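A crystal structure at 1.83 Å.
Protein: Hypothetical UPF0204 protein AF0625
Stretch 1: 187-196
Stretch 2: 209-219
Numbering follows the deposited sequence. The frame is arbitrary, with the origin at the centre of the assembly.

Stretch 1 (187-196) DWNVAVGVGG
Stretch 2, residues 209-219: TTTFTFGHNFA

Strand 189-194 runs parallel to two short segments of stretch 2, crossing the first (212-214) at 44° and lying within 13° of the second (216-218); the chain turns a corner at Gly215. Trp188 (m, chi2 106°) precedes the strand, its ring edge meeting a carbonyl (CE3 to Thr211 O, 3.5 Å). Asn189 opens the ladder, pairing with Phe212 at a CA-CA distance of 4.7 Å: Asn189 N donates to Thr211 O (3.0 Å) and Asn189 O accepts from Thr213 N (2.8 Å), the alternation typical of parallel sheet. Its m side chain lays CB over the Phe212 ring face (chi1 -99°, chi2 86°), 3.5 Å from the centroid, while ND2 makes a weak hydrogen bond to OG1 of Thr211 (p) at 3.1 Å. Val190 (t) pairs with Thr213 (t) on the other face, their CG2 methyls 3.8 Å apart. Ala191, phi/psi -135/160, pairs with Phe214 (m, chi2 -89°); Ala191 N donates to Thr213 O and Ala191 O accepts from Gly215 N, both at 3.0 Å. Its small CB sits at the Phe212 ring edge, 3.9 Å from CD2. A bulge then shifts the register by one residue, with Gly215 at -103/-82. Val192 (t) lies nearest His216 and sets CG1 3.9 Å from Phe218 CE2, an apolar contact. Gly193 pairs with Asn217 at a CA-CA distance of only 4.4 Å; Asn217 OD1 approaches Gly193 CA to 3.0 Å, and an ideal CB would lie 1.9 Å from that oxygen, a clash. Gly193 N donates to His216 O and Gly193 O accepts from Phe218 N, both at 2.9 Å. Val194 (t) pairs with Phe218 (m, chi2 -65°), CA-CA 4.9 Å. Gly195 N closes the ladder on Phe218 O (2.8 Å); Gly195 and Gly196 adopt phi/psi 115/163 and 103/168, angles that call for glycine.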

ATOM      1  N   ASP A 187      -2.906 -16.014   3.177  1.00 17.06           N
ATOM      2  CA  ASP A 187      -3.817 -16.588   2.194  1.00 15.95           C
ATOM      3  C   ASP A 187      -5.135 -15.834   2.048  1.00 15.30           C
ATOM      4  O   ASP A 187      -6.178 -16.425   1.768  1.00 15.34           O
ATOM      5  CB  ASP A 187      -4.080 -18.062   2.529  1.00 16.51           C
ATOM      6  CG  ASP A 187      -4.845 -18.235   3.823  1.00 18.91           C
ATOM      7  OD1 ASP A 187      -4.734 -17.351   4.691  1.00 18.40           O
ATOM      8  OD2 ASP A 187      -5.548 -19.255   3.979  1.00 20.52           O
ATOM      9  N   TRP A 188      -5.084 -14.520   2.235  1.00 15.71           N
ATOM     10  CA  TRP A 188      -6.271 -13.698   2.072  1.00 14.05           C
ATOM     11  C   TRP A 188      -6.580 -13.691   0.575  1.00 14.34           C
ATOM     12  O   TRP A 188      -5.667 -13.783  -0.246  1.00 13.24           O
ATOM     13  CB  TRP A 188      -6.006 -12.261   2.536  1.00 13.34           C
ATOM     14  CG  TRP A 188      -5.667 -12.134   3.987  1.00 14.65           C
ATOM     15  CD1 TRP A 188      -4.441 -11.877   4.528  1.00 11.57           C
ATOM     16  CD2 TRP A 188      -6.575 -12.249   5.083  1.00 13.77           C
ATOM     17  NE1 TRP A 188      -4.530 -11.818   5.894  1.00 12.62           N
ATOM     18  CE2 TRP A 188      -5.832 -12.042   6.263  1.00 13.30           C
ATOM     19  CE3 TRP A 188      -7.951 -12.508   5.183  1.00 15.06           C
ATOM     20  CZ2 TRP A 188      -6.415 -12.081   7.534  1.00 13.41           C
ATOM     21  CZ3 TRP A 188      -8.532 -12.550   6.448  1.00 15.60           C
ATOM     22  CH2 TRP A 188      -7.764 -12.337   7.606  1.00 16.24           C
ATOM     23  N   ASN A 189      -7.861 -13.597   0.229  1.00 13.92           N
ATOM     24  CA  ASN A 189      -8.282 -13.543  -1.170  1.00 14.93           C
ATOM     25  C   ASN A 189      -7.782 -12.202  -1.711  1.00 14.83           C
ATOM     26  O   ASN A 189      -7.960 -11.166  -1.066  1.00 13.98           O
ATOM     27  CB  ASN A 189      -9.806 -13.631  -1.256  1.00 17.06           C
ATOM     28  CG  ASN A 189     -10.337 -14.958  -0.742  1.00 21.97           C
ATOM     29  OD1 ASN A 189      -9.980 -16.016  -1.258  1.00 21.91           O
ATOM     30  ND2 ASN A 189     -11.185 -14.909   0.280  1.00 20.45           N
ATOM     31  N   VAL A 190      -7.157 -12.224  -2.885  1.00 14.26           N
ATOM     32  CA  VAL A 190      -6.590 -11.014  -3.473  1.00 12.75           C
ATOM     33  C   VAL A 190      -7.361 -10.505  -4.684  1.00 13.32           C
ATOM     34  O   VAL A 190      -7.676 -11.259  -5.601  1.00 11.98           O
ATOM     35  CB  VAL A 190      -5.121 -11.241  -3.906  1.00 13.54           C
ATOM     36  CG1 VAL A 190      -4.504  -9.926  -4.379  1.00 12.86           C
ATOM     37  CG2 VAL A 190      -4.317 -11.830  -2.756  1.00 10.87           C
ATOM     38  N   ALA A 191      -7.652  -9.211  -4.689  1.00 11.65           N
ATOM     39  CA  ALA A 191      -8.372  -8.628  -5.807  1.00 10.45           C
ATOM     40  C   ALA A 191      -7.769  -7.311  -6.259  1.00 10.36           C
ATOM     41  O   ALA A 191      -7.006  -6.676  -5.539  1.00 10.13           O
ATOM     42  CB  ALA A 191      -9.826  -8.399  -5.422  1.00 11.93           C
ATOM     43  N   VAL A 192      -8.095  -6.933  -7.490  1.00 11.47           N
ATOM     44  CA  VAL A 192      -7.697  -5.648  -8.019  1.00 11.27           C
ATOM     45  C   VAL A 192      -9.060  -4.963  -7.988  1.00 10.84           C
ATOM     46  O   VAL A 192     -10.059  -5.569  -8.359  1.00 12.64           O
ATOM     47  CB  VAL A 192      -7.201  -5.733  -9.475  1.00 10.64           C
ATOM     48  CG1 VAL A 192      -7.250  -4.350 -10.109  1.00 11.19           C
ATOM     49  CG2 VAL A 192      -5.769  -6.252  -9.509  1.00 11.28           C
ATOM     50  N   GLY A 193      -9.116  -3.722  -7.528  1.00 12.60           N
ATOM     51  CA  GLY A 193     -10.401  -3.046  -7.468  1.00 10.93           C
ATOM     52  C   GLY A 193     -10.541  -2.009  -8.556  1.00 12.18           C
ATOM     53  O   GLY A 193      -9.564  -1.364  -8.934  1.00 12.56           O
ATOM     54  N   VAL A 194     -11.760  -1.847  -9.058  1.00 13.45           N
ATOM     55  CA  VAL A 194     -12.034  -0.885 -10.115  1.00 13.76           C
ATOM     56  C   VAL A 194     -13.278  -0.073  -9.762  1.00 15.00           C
ATOM     57  O   VAL A 194     -14.362  -0.627  -9.584  1.00 15.36           O
ATOM     58  CB  VAL A 194     -12.265  -1.595 -11.476  1.00 16.19           C
ATOM     59  CG1 VAL A 194     -12.654  -0.575 -12.544  1.00 16.00           C
ATOM     60  CG2 VAL A 194     -10.989  -2.329 -11.906  1.00 16.61           C
ATOM     61  N   GLY A 195     -13.104   1.235  -9.651  1.00 15.99           N
ATOM     62  CA  GLY A 195     -14.217   2.109  -9.333  1.00 17.54           C
ATOM     63  C   GLY A 195     -14.063   2.792  -7.991  1.00 18.52           C
ATOM     64  O   GLY A 195     -13.259   2.367  -7.159  1.00 20.86           O
ATOM     65  N   GLY A 196     -14.833   3.858  -7.784  1.00 17.44           N
ATOM     66  CA  GLY A 196     -14.787   4.584  -6.528  1.00 18.82           C
ATOM     67  C   GLY A 196     -14.018   5.891  -6.559  1.00 20.01           C
ATOM     68  O   GLY A 196     -13.308   6.189  -7.515  1.00 19.47           O
ATOM     69  N   THR A 209     -13.450  -5.496   7.010  1.00 19.70           N
ATOM     70  CA  THR A 209     -14.408  -6.506   7.457  1.00 21.19           C
ATOM     71  C   THR A 209     -14.537  -7.831   6.715  1.00 20.20           C
ATOM     72  O   THR A 209     -15.357  -8.665   7.106  1.00 21.05           O
ATOM     73  CB  THR A 209     -15.821  -5.904   7.512  1.00 21.09           C
ATOM     74  OG1 THR A 209     -16.279  -5.646   6.179  1.00 20.87           O
ATOM     75  CG2 THR A 209     -15.812  -4.597   8.300  1.00 22.82           C
ATOM     76  N   THR A 210     -13.752  -8.044   5.661  1.00 19.54           N
ATOM     77  CA  THR A 210     -13.852  -9.292   4.915  1.00 17.13           C
ATOM     78  C   THR A 210     -12.532 -10.064   4.841  1.00 17.90           C
ATOM     79  O   THR A 210     -11.534  -9.666   5.431  1.00 16.85           O
ATOM     80  CB  THR A 210     -14.361  -9.039   3.478  1.00 18.83           C
ATOM     81  OG1 THR A 210     -13.349  -8.363   2.725  1.00 18.57           O
ATOM     82  CG2 THR A 210     -15.627  -8.177   3.499  1.00 16.42           C
ATOM     83  N   THR A 211     -12.544 -11.179   4.115  1.00 17.43           N
ATOM     84  CA  THR A 211     -11.356 -12.007   3.958  1.00 18.12           C
ATOM     85  C   THR A 211     -10.628 -11.606   2.674  1.00 16.75           C
ATOM     86  O   THR A 211      -9.766 -12.330   2.184  1.00 15.05           O
ATOM     87  CB  THR A 211     -11.728 -13.499   3.868  1.00 18.04           C
ATOM     88  OG1 THR A 211     -12.645 -13.694   2.782  1.00 19.28           O
ATOM     89  CG2 THR A 211     -12.391 -13.968   5.176  1.00 20.68           C
ATOM     90  N   PHE A 212     -10.987 -10.443   2.141  1.00 16.43           N
ATOM     91  CA  PHE A 212     -10.384  -9.946   0.912  1.00 17.01           C
ATOM     92  C   PHE A 212      -9.390  -8.823   1.139  1.00 15.28           C
ATOM     93  O   PHE A 212      -9.551  -7.991   2.036  1.00 13.54           O
ATOM     94  CB  PHE A 212     -11.459  -9.425  -0.046  1.00 18.65           C
ATOM     95  CG  PHE A 212     -11.840 -10.392  -1.124  1.00 19.07           C
ATOM     96  CD1 PHE A 212     -12.823 -11.354  -0.904  1.00 20.11           C
ATOM     97  CD2 PHE A 212     -11.230 -10.325  -2.374  1.00 20.17           C
ATOM     98  CE1 PHE A 212     -13.200 -12.236  -1.914  1.00 19.59           C
ATOM     99  CE2 PHE A 212     -11.597 -11.203  -3.396  1.00 19.71           C
ATOM    100  CZ  PHE A 212     -12.587 -12.161  -3.163  1.00 21.18           C
ATOM    101  N   THR A 213      -8.359  -8.803   0.306  1.00 14.18           N
ATOM    102  CA  THR A 213      -7.364  -7.752   0.365  1.00 11.55           C
ATOM    103  C   THR A 213      -7.229  -7.291  -1.075  1.00 11.42           C
ATOM    104  O   THR A 213      -7.788  -7.911  -1.976  1.00 10.02           O
ATOM    105  CB  THR A 213      -6.001  -8.249   0.881  1.00 10.98           C
ATOM    106  OG1 THR A 213      -5.119  -7.127   1.004  1.00 13.34           O
ATOM    107  CG2 THR A 213      -5.376  -9.270  -0.084  1.00  9.55           C
ATOM    108  N   PHE A 214      -6.501  -6.201  -1.282  1.00 13.52           N
ATOM    109  CA  PHE A 214      -6.318  -5.650  -2.618  1.00 14.17           C
ATOM    110  C   PHE A 214      -4.853  -5.475  -2.955  1.00 13.07           C
ATOM    111  O   PHE A 214      -4.004  -5.371  -2.071  1.00 11.89           O
ATOM    112  CB  PHE A 214      -6.989  -4.276  -2.719  1.00 12.84           C
ATOM    113  CG  PHE A 214      -8.487  -4.319  -2.647  1.00 14.37           C
ATOM    114  CD1 PHE A 214      -9.244  -4.485  -3.801  1.00 13.01           C
ATOM    115  CD2 PHE A 214      -9.140  -4.233  -1.423  1.00 14.29           C
ATOM    116  CE1 PHE A 214     -10.634  -4.566  -3.742  1.00 15.53           C
ATOM    117  CE2 PHE A 214     -10.527  -4.313  -1.346  1.00 14.70           C
ATOM    118  CZ  PHE A 214     -11.280  -4.481  -2.508  1.00 14.24           C
ATOM    119  N   GLY A 215      -4.574  -5.469  -4.253  1.00 12.92           N
ATOM    120  CA  GLY A 215      -3.233  -5.220  -4.730  1.00 15.17           C
ATOM    121  C   GLY A 215      -3.351  -3.783  -5.209  1.00 16.54           C
ATOM    122  O   GLY A 215      -3.010  -2.844  -4.491  1.00 19.08           O
ATOM    123  N   HIS A 216      -3.872  -3.608  -6.417  1.00 15.90           N
ATOM    124  CA  HIS A 216      -4.057  -2.274  -6.971  1.00 14.84           C
ATOM    125  C   HIS A 216      -5.539  -1.926  -6.966  1.00 14.18           C
ATOM    126  O   HIS A 216      -6.394  -2.811  -6.873  1.00 11.57           O
ATOM    127  CB  HIS A 216      -3.485  -2.208  -8.389  1.00 15.40           C
ATOM    128  CG  HIS A 216      -2.000  -2.022  -8.417  1.00 14.65           C
ATOM    129  ND1 HIS A 216      -1.396  -0.840  -8.044  1.00 14.23           N
ATOM    130  CD2 HIS A 216      -0.996  -2.883  -8.707  1.00 16.52           C
ATOM    131  CE1 HIS A 216      -0.085  -0.980  -8.102  1.00 14.58           C
ATOM    132  NE2 HIS A 216       0.184  -2.212  -8.499  1.00 12.84           N
ATOM    133  N   ASN A 217      -5.824  -0.633  -7.033  1.00 12.92           N
ATOM    134  CA  ASN A 217      -7.190  -0.118  -7.037  1.00 14.79           C
ATOM    135  C   ASN A 217      -7.196   1.087  -7.961  1.00 13.43           C
ATOM    136  O   ASN A 217      -6.317   1.938  -7.870  1.00 14.12           O
ATOM    137  CB  ASN A 217      -7.610   0.330  -5.634  1.00 15.45           C
ATOM    138  CG  ASN A 217      -8.277  -0.774  -4.841  1.00 16.47           C
ATOM    139  OD1 ASN A 217      -9.255  -1.365  -5.292  1.00 18.67           O
ATOM    140  ND2 ASN A 217      -7.764  -1.044  -3.640  1.00 18.48           N
ATOM    141  N   PHE A 218      -8.184   1.160  -8.846  1.00 14.03           N
ATOM    142  CA  PHE A 218      -8.252   2.271  -9.781  1.00 13.87           C
ATOM    143  C   PHE A 218      -9.524   3.104  -9.625  1.00 13.79           C
ATOM    144  O   PHE A 218     -10.644   2.602  -9.755  1.00 16.04           O
ATOM    145  CB  PHE A 218      -8.114   1.731 -11.201  1.00 11.68           C
ATOM    146  CG  PHE A 218      -6.848   0.951 -11.412  1.00 10.50           C
ATOM    147  CD1 PHE A 218      -5.611   1.581 -11.330  1.00 11.78           C
ATOM    148  CD2 PHE A 218      -6.888  -0.419 -11.628  1.00 10.34           C
ATOM    149  CE1 PHE A 218      -4.428   0.853 -11.456  1.00 13.19           C
ATOM    150  CE2 PHE A 218      -5.709  -1.158 -11.759  1.00  9.32           C
ATOM    151  CZ  PHE A 218      -4.483  -0.521 -11.670  1.00 11.84           C
ATOM    152  N   ALA A 219      -9.329   4.385  -9.336  1.00 15.43           N
ATOM    153  CA  ALA A 219     -10.429   5.319  -9.133  1.00 15.52           C
ATOM    154  C   ALA A 219     -11.197   5.610 -10.411  1.00 16.70           C
ATOM    155  O   ALA A 219     -10.700   5.400 -11.520  1.00 16.29           O
ATOM    156  CB  ALA A 219      -9.897   6.623  -8.558  1.00 14.89           C
TER